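Local coordinates for protein methyl-accepting/DNA response regulator (Bacillus cereus, PDB 3D6W) that probably binds DNA through its LytTR domain, the part in this chain, as the output end of a two-component response regulator, at residues 24-29 and 62-67; 29-34 and 44-49; 5-10 and 36-41. One frame throughout, in Å; residues are numbered along the deposited sequence.

Contact 1. Residues 24-29 and 62-67; sequences LEAKDK and HRSFIV. With FMT (formic acid), chain E.
Glu25 lies alongside the ring of Phe65, both side chains leaving the same face of strands 21-27 and 65-68, neighbours in the five-stranded antiparallel sheet of the LytTR domain. Its CG stands anti to the backbone N (chi1 177°) and the chain runs on extended, so CB, CG and CD come close to CE2 at the outer end of the ring, and OE1 comes to 3.3 Å from Phe65 CZ. The carboxylate plane is turned 29° from the ring plane. The long side chain suits the margin of the core: its methylenes give the ring apolar cover beside CE2, while the carboxylate ends against CE2 and CZ. On the other face Leu24 and Ile66 run side by side, CD1 of Leu24 4.2 Å from CB of Ile66, both buried beneath helix 46-52 through Leu46 and Phe49.

The backbone does most of the joining. Leu24 N reaches Ile66 O at 2.7 Å in the carbonyl plane, while Ile66 N meets Leu24 O from about 30° above the plane of Leu24's own carbonyl. Where the strand gives way to the type I turn 62-65, Ala26 N still bonds Ser64 O at 2.7 Å, and Ser64 OG adds a weak bond to Ala26 O. The short Ala26 methyl, CB, lies 4.0 Å from Ser64 CA.

His62 fixes the turn. Its ND1 accepts from Ser64 N at 3.0 Å within the ring plane; Phe65 CD1 lies over one face, and O2 of a formic acid molecule, probably from the crystallisation liquor, over the opposite one. Arg63 N donates to that O2 at 2.9 Å. Because ND1 acts as an acceptor, any proton on a neutral His62 would be expected on NE2, and the bond should disfavour the cationic ring.

Contact 2. Residues 29-34 and 44-49; sequences KKTYVN and YSLQEF
A capping box starts helix 46-52 where it packs against strand 30-35 of the central antiparallel sheet. Ser45 is the N-cap: its OG, set by a chi1 of 69°, accepts from Glu48 N at 3.1 Å, and Ser45 N donates in turn to Glu48 OE1 at 3.0 Å, meeting it from above the carboxylate plane. Both residues suit their places: serine's short hydroxyl accepts from Glu48 N in the first turn, the longer glutamate reaches back to the N-H of the N-cap, and the negative charge of Glu48 should be favourable near the helix's N-terminus.

Just before the cap, the carbonyl of Tyr44 turns to the strand. Thr31 OG1 donates to Tyr44 O at 2.7 Å, lying in the carbonyl plane, so this buried hydroxyl ties the helix entrance to the sheet. The same chi1 (-59°) that sets OG1 beside the backbone N holds CG2 anti to it, where the methyl meets Leu46 CD2 at 4.0 Å and Phe49 CE2 at 3.9 Å. Threonine thus serves both needs with its two branches. Two residues along the strand, Val33 CG2 approaches Phe49 CZ at 4.3 Å. Phe49 also packs on Val5 and Leu46 on Ala26, while His42 meets the Phe49 ring edge-to-face. The arrangement is that of an amphipathic helix, capped at its start, laid by its apolar side on an antiparallel sheet.

Contact 3. Residues 5-10 and 36-41; sequences VTLKTT and EELTGT
Thr41 O is held by one strong hydrogen bond and one lesser contact: Lys8 N donates to it at 2.8 Å, in the carbonyl plane and on a lone pair, with an N-H...O angle of 163°, and the CA-H of Leu7 approaches it as well. The return bond, Thr41 N to Lys8 O, is weak at 3.3 Å. Together the two make a single antiparallel bridge, beside which Lys8 CB touches Thr41 CG2 while the extended lysine chain carries its amine away from strand 39-42.

The short strand segments cross at 88°, so the pairing cannot continue as a ladder. In this way the two-stranded hairpin of 4-8 and 13-17 is joined to one of the two outermost strands of the five-stranded sheet, within the mainly beta LytTR domain. The absence of a side chain at Gly40 lets Leu7 CB sit 3.8 Å from Gly40 CA; that side of the glycine has no room between Leu7 CB and Lys8 O. Leu7 CD1 comes 3.3 Å from Gly40 N. Leu7, buried, also packs on Val33 and Val16.

Outward from this crossing Leu38 closes over the edge of the contact. Its CG sits in the crowded position between backbone N and carbonyl carbon (chi1 76°), turned toward strand 4-8, and its two branches go to different partners: CD1 lies 3.9 Å from Leu7 CD1, and CD2 lies 3.6 Å from Thr9 CG2, the side chains of Leu38 and Thr9 crossing at about a right angle. Thr9 offers its methyl here and spends its OG1 on Gly12 O. On the other side of strand 4-8, Thr6 OG1 is hydrogen-bonded to Leu107 O of the second subunit.

How the contacts relate
Contacts 1 and 2 touch and share the core: the apolar face of the strands paired in contact 1 is the one on which the helix of contact 2 packs, and Glu25 O probably accepts a hydrogen bond from Tyr32 N. Contact 2 is the most buried, and its one cross-segment hydrogen bond comes from a side chain; contact 1 is only partly buried and depends on a backbone ladder between neighbouring strands. Contact 3 lies furthest from the centre of the chain, at an outermost strand of the sheet, where backbone pairing shrinks to one bridge. It meets contact 2 through Val33, whose N probably bonds Gly40 O, but does not touch contact 1.

Contact 1. Residues 24-29 and 62-67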
loop_
_atom_site.group_PDB
_atom_site.type_symbol
_atom_site.label_atom_id
_atom_site.label_comp_id
_atom_site.label_asym_id
_atom_site.label_seq_id
_atom_site.Cartn_x
_atom_site.Cartn_y
_atom_site.Cartn_z
ATOM N N LEU A 24 -19.147 -8.460 -7.813
ATOM C CA LEU A 24 -19.301 -9.120 -9.101
ATOM C C LEU A 24 -20.621 -9.840 -9.003
ATOM O O LEU A 24 -20.982 -10.332 -7.925
ATOM C CB LEU A 24 -18.155 -10.113 -9.428
ATOM C CG LEU A 24 -16.730 -9.605 -9.659
ATOM C CD1 LEU A 24 -15.953 -9.363 -8.343
ATOM C CD2 LEU A 24 -15.967 -10.576 -10.455
ATOM N N GLU A 25 -21.361 -9.865 -10.107
ATOM C CA GLU A 25 -22.666 -10.516 -10.131
ATOM C C GLU A 25 -22.834 -11.439 -11.335
ATOM O O GLU A 25 -22.632 -11.003 -12.485
ATOM C CB GLU A 25 -23.799 -9.493 -10.133
ATOM C CG GLU A 25 -25.187 -10.164 -10.222
ATOM C CD GLU A 25 -26.331 -9.196 -10.135
ATOM O OE1 GLU A 25 -27.478 -9.654 -9.834
ATOM O OE2 GLU A 25 -26.059 -7.996 -10.348
ATOM N N ALA A 26 -23.215 -12.696 -11.057
ATOM C CA ALA A 26 -23.675 -13.630 -12.098
ATOM C C ALA A 26 -25.156 -13.347 -12.380
ATOM O O ALA A 26 -26.030 -13.423 -11.512
ATOM C CB ALA A 26 -23.471 -15.071 -11.687
ATOM N N LYS A 27 -25.425 -12.988 -13.612
ATOM C CA LYS A 27 -26.757 -12.561 -14.004
ATOM C C LYS A 27 -26.926 -12.772 -15.493
ATOM O O LYS A 27 -26.038 -12.459 -16.279
ATOM C CB LYS A 27 -26.922 -11.080 -13.667
ATOM C CG LYS A 27 -28.270 -10.478 -13.942
ATOM C CD LYS A 27 -28.138 -8.988 -14.124
ATOM C CE LYS A 27 -29.453 -8.311 -13.868
ATOM N NZ LYS A 27 -29.765 -7.324 -14.946
ATOM N N ASP A 28 -28.074 -13.323 -15.872
ATOM C CA ASP A 28 -28.409 -13.531 -17.282
ATOM C C ASP A 28 -27.239 -14.237 -18.052
ATOM O O ASP A 28 -26.941 -13.871 -19.197
ATOM C CB ASP A 28 -28.757 -12.178 -17.901
ATOM C CG ASP A 28 -29.976 -11.477 -17.219
ATOM O OD1 ASP A 28 -31.018 -12.131 -16.948
ATOM O OD2 ASP A 28 -29.893 -10.240 -17.002
ATOM N N LYS A 29 -26.577 -15.210 -17.379
ATOM C CA LYS A 29 -25.481 -16.070 -17.924
ATOM C C LYS A 29 -24.112 -15.388 -18.163
ATOM O O LYS A 29 -23.216 -15.969 -18.802
ATOM C CB LYS A 29 -25.923 -16.810 -19.186
ATOM C CG LYS A 29 -27.126 -17.723 -18.975
ATOM C CD LYS A 29 -26.802 -19.217 -19.199
ATOM C CE LYS A 29 -26.508 -19.538 -20.689
ATOM N NZ LYS A 29 -27.088 -20.838 -21.102
ATOM N N HIS A 62 -22.942 -15.514 -2.030
ATOM C CA HIS A 62 -24.204 -15.884 -2.654
ATOM C C HIS A 62 -23.775 -16.586 -3.927
ATOM O O HIS A 62 -22.733 -16.262 -4.443
ATOM C CB HIS A 62 -24.960 -14.594 -2.963
ATOM C CG HIS A 62 -26.369 -14.783 -3.431
ATOM N ND1 HIS A 62 -26.681 -15.256 -4.688
ATOM C CD2 HIS A 62 -27.548 -14.475 -2.842
ATOM C CE1 HIS A 62 -27.989 -15.242 -4.849
ATOM N NE2 HIS A 62 -28.543 -14.763 -3.750
ATOM N N ARG A 63 -24.572 -17.531 -4.435
ATOM C CA ARG A 63 -24.266 -18.252 -5.691
ATOM C C ARG A 63 -24.105 -17.330 -6.881
ATOM O O ARG A 63 -23.521 -17.714 -7.883
ATOM C CB ARG A 63 -25.326 -19.337 -6.012
ATOM C CG ARG A 63 -26.732 -18.821 -6.337
ATOM C CD ARG A 63 -27.663 -19.907 -6.955
ATOM N NE ARG A 63 -28.391 -19.252 -8.051
ATOM C CZ ARG A 63 -28.258 -19.519 -9.353
ATOM N NH1 ARG A 63 -27.507 -20.516 -9.794
ATOM N NH2 ARG A 63 -28.928 -18.795 -10.229
ATOM N N SER A 64 -24.632 -16.126 -6.765
ATOM C CA SER A 64 -24.605 -15.130 -7.839
ATOM C C SER A 64 -23.730 -13.881 -7.546
ATOM O O SER A 64 -23.637 -13.006 -8.407
ATOM C CB SER A 64 -26.059 -14.693 -8.126
ATOM O OG SER A 64 -26.715 -15.620 -9.012
ATOM N N PHE A 65 -23.078 -13.803 -6.377
ATOM C CA PHE A 65 -22.303 -12.608 -5.976
ATOM C C PHE A 65 -20.979 -12.904 -5.341
ATOM O O PHE A 65 -20.873 -13.776 -4.461
ATOM C CB PHE A 65 -23.075 -11.769 -4.957
ATOM C CG PHE A 65 -24.301 -11.130 -5.518
ATOM C CD1 PHE A 65 -25.522 -11.793 -5.482
ATOM C CD2 PHE A 65 -24.231 -9.866 -6.109
ATOM C CE1 PHE A 65 -26.698 -11.189 -6.064
ATOM C CE2 PHE A 65 -25.362 -9.263 -6.658
ATOM C CZ PHE A 65 -26.602 -9.931 -6.630
ATOM N N ILE A 66 -19.968 -12.146 -5.776
ATOM C CA ILE A 66 -18.747 -11.963 -5.009
ATOM C C ILE A 66 -18.681 -10.480 -4.550
ATOM O O ILE A 66 -18.844 -9.560 -5.346
ATOM C CB ILE A 66 -17.467 -12.329 -5.793
ATOM C CG1 ILE A 66 -17.452 -13.818 -6.176
ATOM C CG2 ILE A 66 -16.189 -11.899 -4.970
ATOM C CD1 ILE A 66 -16.387 -14.166 -7.118
ATOM N N VAL A 67 -18.474 -10.266 -3.249
ATOM C CA VAL A 67 -18.387 -8.915 -2.701
ATOM C C VAL A 67 -16.934 -8.546 -2.291
ATOM O O VAL A 67 -16.116 -9.418 -1.850
ATOM C CB VAL A 67 -19.419 -8.721 -1.524
ATOM C CG1 VAL A 67 -18.970 -9.414 -0.241
ATOM C CG2 VAL A 67 -19.701 -7.208 -1.253
HETATM C C FMT E . -27.409 -19.664 -3.010
HETATM O O1 FMT E . -28.309 -19.950 -2.185
HETATM O O2 FMT E . -26.520 -18.844 -2.698
#

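Contact 2. Residues 29-34 and 44-49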
loop_
_atom_site.group_PDB
_atom_site.type_symbol
_atom_site.label_atom_id
_atom_site.label_comp_id
_atom_site.label_asym_id
_atom_site.label_seq_id
_atom_site.Cartn_x
_atom_site.Cartn_y
_atom_site.Cartn_z
ATOM N N LYS A 29 -26.577 -15.210 -17.379
ATOM C CA LYS A 29 -25.481 -16.070 -17.924
ATOM C C LYS A 29 -24.112 -15.388 -18.163
ATOM O O LYS A 29 -23.216 -15.969 -18.802
ATOM C CB LYS A 29 -25.923 -16.810 -19.186
ATOM C CG LYS A 29 -27.126 -17.723 -18.975
ATOM C CD LYS A 29 -26.802 -19.217 -19.199
ATOM C CE LYS A 29 -26.508 -19.538 -20.689
ATOM N NZ LYS A 29 -27.088 -20.838 -21.102
ATOM N N LYS A 30 -23.949 -14.182 -17.615
ATOM C CA LYS A 30 -22.683 -13.423 -17.714
ATOM C C LYS A 30 -22.207 -13.010 -16.348
ATOM O O LYS A 30 -22.979 -13.002 -15.406
ATOM C CB LYS A 30 -22.887 -12.151 -18.569
ATOM C CG LYS A 30 -23.170 -12.449 -20.038
ATOM C CD LYS A 30 -23.912 -11.310 -20.744
ATOM C CE LYS A 30 -25.299 -11.051 -20.118
ATOM N NZ LYS A 30 -26.380 -10.759 -21.133
ATOM N N THR A 31 -20.941 -12.628 -16.259
ATOM C CA THR A 31 -20.407 -11.980 -15.053
ATOM C C THR A 31 -20.332 -10.483 -15.221
ATOM O O THR A 31 -19.723 -9.997 -16.143
ATOM C CB THR A 31 -18.997 -12.485 -14.700
ATOM O OG1 THR A 31 -19.083 -13.885 -14.502
ATOM C CG2 THR A 31 -18.442 -11.810 -13.428
ATOM N N TYR A 32 -20.951 -9.759 -14.303
ATOM C CA TYR A 32 -20.902 -8.317 -14.307
ATOM C C TYR A 32 -19.975 -7.908 -13.197
ATOM O O TYR A 32 -20.171 -8.283 -12.067
ATOM C CB TYR A 32 -22.289 -7.736 -14.075
ATOM C CG TYR A 32 -23.153 -7.874 -15.271
ATOM C CD1 TYR A 32 -23.961 -9.012 -15.453
ATOM C CD2 TYR A 32 -23.153 -6.889 -16.250
ATOM C CE1 TYR A 32 -24.753 -9.159 -16.568
ATOM C CE2 TYR A 32 -23.946 -7.021 -17.378
ATOM C CZ TYR A 32 -24.741 -8.160 -17.535
ATOM O OH TYR A 32 -25.512 -8.267 -18.666
ATOM N N VAL A 33 -18.951 -7.155 -13.559
ATOM C CA VAL A 33 -18.026 -6.549 -12.626
ATOM C C VAL A 33 -18.507 -5.109 -12.371
ATOM O O VAL A 33 -18.513 -4.266 -13.270
ATOM C CB VAL A 33 -16.570 -6.607 -13.176
ATOM C CG1 VAL A 33 -15.582 -6.258 -12.088
ATOM C CG2 VAL A 33 -16.256 -7.995 -13.725
ATOM N N ASN A 34 -18.955 -4.873 -11.138
ATOM C CA ASN A 34 -19.432 -3.582 -10.664
ATOM C C ASN A 34 -18.331 -2.809 -9.916
ATOM O O ASN A 34 -18.028 -3.092 -8.748
ATOM C CB ASN A 34 -20.620 -3.787 -9.744
ATOM C CG ASN A 34 -21.878 -4.224 -10.484
ATOM O OD1 ASN A 34 -22.047 -5.404 -10.830
ATOM N ND2 ASN A 34 -22.790 -3.270 -10.687
ATOM N N TYR A 44 -14.882 -14.500 -17.264
ATOM C CA TYR A 44 -14.647 -15.516 -16.232
ATOM C C TYR A 44 -15.856 -15.677 -15.369
ATOM O O TYR A 44 -16.621 -14.747 -15.187
ATOM C CB TYR A 44 -13.479 -15.167 -15.311
ATOM C CG TYR A 44 -12.115 -15.132 -15.921
ATOM C CD1 TYR A 44 -11.831 -15.726 -17.141
ATOM C CD2 TYR A 44 -11.088 -14.501 -15.250
ATOM C CE1 TYR A 44 -10.565 -15.661 -17.685
ATOM C CE2 TYR A 44 -9.810 -14.436 -15.791
ATOM C CZ TYR A 44 -9.564 -15.014 -16.996
ATOM O OH TYR A 44 -8.302 -14.925 -17.498
ATOM N N SER A 45 -15.995 -16.869 -14.805
ATOM C CA SER A 45 -17.144 -17.218 -13.987
ATOM C C SER A 45 -16.793 -16.764 -12.591
ATOM O O SER A 45 -15.660 -16.373 -12.331
ATOM C CB SER A 45 -17.390 -18.743 -14.021
ATOM O OG SER A 45 -16.349 -19.421 -13.344
ATOM N N LEU A 46 -17.768 -16.812 -11.696
ATOM C CA LEU A 46 -17.558 -16.434 -10.309
ATOM C C LEU A 46 -16.636 -17.421 -9.627
ATOM O O LEU A 46 -15.883 -17.083 -8.694
ATOM C CB LEU A 46 -18.892 -16.341 -9.578
ATOM C CG LEU A 46 -19.810 -15.164 -9.909
ATOM C CD1 LEU A 46 -20.867 -15.103 -8.859
ATOM C CD2 LEU A 46 -19.073 -13.797 -10.030
ATOM N N GLN A 47 -16.672 -18.651 -10.119
ATOM C CA GLN A 47 -15.775 -19.680 -9.628
ATOM C C GLN A 47 -14.315 -19.328 -9.971
ATOM O O GLN A 47 -13.428 -19.409 -9.109
ATOM C CB GLN A 47 -16.203 -21.053 -10.154
ATOM C CG GLN A 47 -15.436 -22.209 -9.475
ATOM C CD GLN A 47 -15.619 -23.561 -10.178
ATOM O OE1 GLN A 47 -15.415 -24.614 -9.580
ATOM N NE2 GLN A 47 -15.966 -23.528 -11.449
ATOM N N GLU A 48 -14.079 -18.926 -11.222
ATOM C CA GLU A 48 -12.754 -18.493 -11.647
ATOM C C GLU A 48 -12.273 -17.250 -10.903
ATOM O O GLU A 48 -11.141 -17.206 -10.413
ATOM C CB GLU A 48 -12.707 -18.277 -13.146
ATOM C CG GLU A 48 -12.713 -19.648 -13.890
ATOM C CD GLU A 48 -13.151 -19.619 -15.377
ATOM O OE1 GLU A 48 -13.821 -18.670 -15.867
ATOM O OE2 GLU A 48 -12.821 -20.625 -16.036
ATOM N N PHE A 49 -13.125 -16.248 -10.796
ATOM C CA PHE A 49 -12.796 -15.081 -9.984
ATOM C C PHE A 49 -12.469 -15.416 -8.526
ATOM O O PHE A 49 -11.626 -14.771 -7.938
ATOM C CB PHE A 49 -13.907 -14.024 -10.047
ATOM C CG PHE A 49 -13.786 -13.093 -11.206
ATOM C CD1 PHE A 49 -12.767 -12.173 -11.259
ATOM C CD2 PHE A 49 -14.695 -13.127 -12.240
ATOM C CE1 PHE A 49 -12.650 -11.291 -12.337
ATOM C CE2 PHE A 49 -14.587 -12.252 -13.305
ATOM C CZ PHE A 49 -13.567 -11.336 -13.348
#

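Contact 3. Residues 5-10 and 36-41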
loop_
_atom_site.group_PDB
_atom_site.type_symbol
_atom_site.label_atom_id
_atom_site.label_comp_id
_atom_site.label_asym_id
_atom_site.label_seq_id
_atom_site.Cartn_x
_atom_site.Cartn_y
_atom_site.Cartn_z
ATOM N N VAL A 5 -8.905 -5.794 -13.275
ATOM C CA VAL A 5 -9.917 -6.552 -14.011
ATOM C C VAL A 5 -10.341 -5.702 -15.223
ATOM O O VAL A 5 -10.601 -4.505 -15.077
ATOM C CB VAL A 5 -11.185 -6.836 -13.185
ATOM C CG1 VAL A 5 -11.909 -8.096 -13.745
ATOM C CG2 VAL A 5 -10.859 -7.000 -11.720
ATOM N N THR A 6 -10.376 -6.325 -16.408
ATOM C CA THR A 6 -10.767 -5.646 -17.648
ATOM C C THR A 6 -12.242 -5.913 -17.869
ATOM O O THR A 6 -12.650 -7.052 -18.067
ATOM C CB THR A 6 -9.884 -6.035 -18.836
ATOM O OG1 THR A 6 -8.500 -5.860 -18.468
ATOM C CG2 THR A 6 -10.167 -5.144 -20.036
ATOM N N LEU A 7 -13.037 -4.854 -17.704
ATOM C CA LEU A 7 -14.468 -4.883 -17.995
ATOM C C LEU A 7 -14.700 -4.547 -19.476
ATOM O O LEU A 7 -14.078 -3.649 -20.033
ATOM C CB LEU A 7 -15.239 -3.860 -17.156
ATOM C CG LEU A 7 -14.986 -3.585 -15.682
ATOM C CD1 LEU A 7 -16.263 -3.183 -14.994
ATOM C CD2 LEU A 7 -14.374 -4.763 -14.989
ATOM N N LYS A 8 -15.637 -5.249 -20.096
ATOM C CA LYS A 8 -16.053 -4.950 -21.472
ATOM C C LYS A 8 -17.112 -3.873 -21.430
ATOM O O LYS A 8 -18.132 -4.051 -20.752
ATOM C CB LYS A 8 -16.611 -6.210 -22.124
ATOM C CG LYS A 8 -17.313 -6.019 -23.442
ATOM C CD LYS A 8 -17.429 -7.338 -24.164
ATOM C CE LYS A 8 -17.656 -7.116 -25.653
ATOM N NZ LYS A 8 -17.370 -8.366 -26.390
ATOM N N THR A 9 -16.833 -2.744 -22.099
ATOM C CA THR A 9 -17.851 -1.711 -22.377
ATOM C C THR A 9 -18.339 -1.797 -23.820
ATOM O O THR A 9 -17.880 -2.639 -24.595
ATOM C CB THR A 9 -17.363 -0.288 -22.111
ATOM O OG1 THR A 9 -15.939 -0.261 -22.180
ATOM C CG2 THR A 9 -17.820 0.191 -20.708
ATOM N N THR A 10 -19.296 -0.929 -24.153
ATOM C CA THR A 10 -19.984 -0.953 -25.453
ATOM C C THR A 10 -18.983 -0.897 -26.640
ATOM O O THR A 10 -19.051 -1.717 -27.581
ATOM C CB THR A 10 -21.078 0.181 -25.523
ATOM O OG1 THR A 10 -20.552 1.401 -24.989
ATOM C CG2 THR A 10 -22.301 -0.203 -24.704
ATOM N N GLU A 36 -16.491 1.172 -9.030
ATOM C CA GLU A 36 -17.053 2.363 -8.401
ATOM C C GLU A 36 -17.716 3.306 -9.408
ATOM O O GLU A 36 -18.762 3.895 -9.119
ATOM C CB GLU A 36 -15.984 3.121 -7.638
ATOM C CG GLU A 36 -15.394 2.384 -6.464
ATOM C CD GLU A 36 -14.229 3.123 -5.901
ATOM O OE1 GLU A 36 -13.773 4.087 -6.534
ATOM O OE2 GLU A 36 -13.733 2.762 -4.836
ATOM N N GLU A 37 -17.090 3.443 -10.578
ATOM C CA GLU A 37 -17.516 4.384 -11.596
ATOM C C GLU A 37 -18.098 3.723 -12.834
ATOM O O GLU A 37 -18.623 4.429 -13.681
ATOM C CB GLU A 37 -16.321 5.248 -12.027
ATOM C CG GLU A 37 -15.836 6.248 -10.963
ATOM C CD GLU A 37 -14.646 7.124 -11.448
ATOM O OE1 GLU A 37 -14.160 6.928 -12.607
ATOM O OE2 GLU A 37 -14.212 8.028 -10.667
ATOM N N LEU A 38 -17.959 2.409 -13.004
ATOM C CA LEU A 38 -18.605 1.751 -14.142
ATOM C C LEU A 38 -18.861 0.266 -13.925
ATOM O O LEU A 38 -18.394 -0.322 -12.951
ATOM C CB LEU A 38 -17.885 2.041 -15.483
ATOM C CG LEU A 38 -16.568 1.444 -16.024
ATOM C CD1 LEU A 38 -15.759 0.717 -14.976
ATOM C CD2 LEU A 38 -16.828 0.535 -17.235
ATOM N N THR A 39 -19.662 -0.299 -14.826
ATOM C CA THR A 39 -20.006 -1.689 -14.815
ATOM C C THR A 39 -19.751 -2.296 -16.162
ATOM O O THR A 39 -19.845 -1.664 -17.177
ATOM C CB THR A 39 -21.439 -1.930 -14.331
ATOM O OG1 THR A 39 -21.533 -1.403 -13.001
ATOM C CG2 THR A 39 -21.751 -3.473 -14.273
ATOM N N GLY A 40 -19.368 -3.549 -16.158
ATOM C CA GLY A 40 -18.974 -4.158 -17.392
ATOM C C GLY A 40 -18.953 -5.647 -17.237
ATOM O O GLY A 40 -19.149 -6.183 -16.169
ATOM N N THR A 41 -18.676 -6.293 -18.341
ATOM C CA THR A 41 -18.842 -7.707 -18.495
ATOM C C THR A 41 -17.425 -8.323 -18.453
ATOM O O THR A 41 -16.432 -7.679 -18.840
ATOM C CB THR A 41 -19.620 -7.919 -19.807
ATOM O OG1 THR A 41 -20.990 -8.187 -19.483
ATOM C CG2 THR A 41 -19.041 -9.010 -20.663
#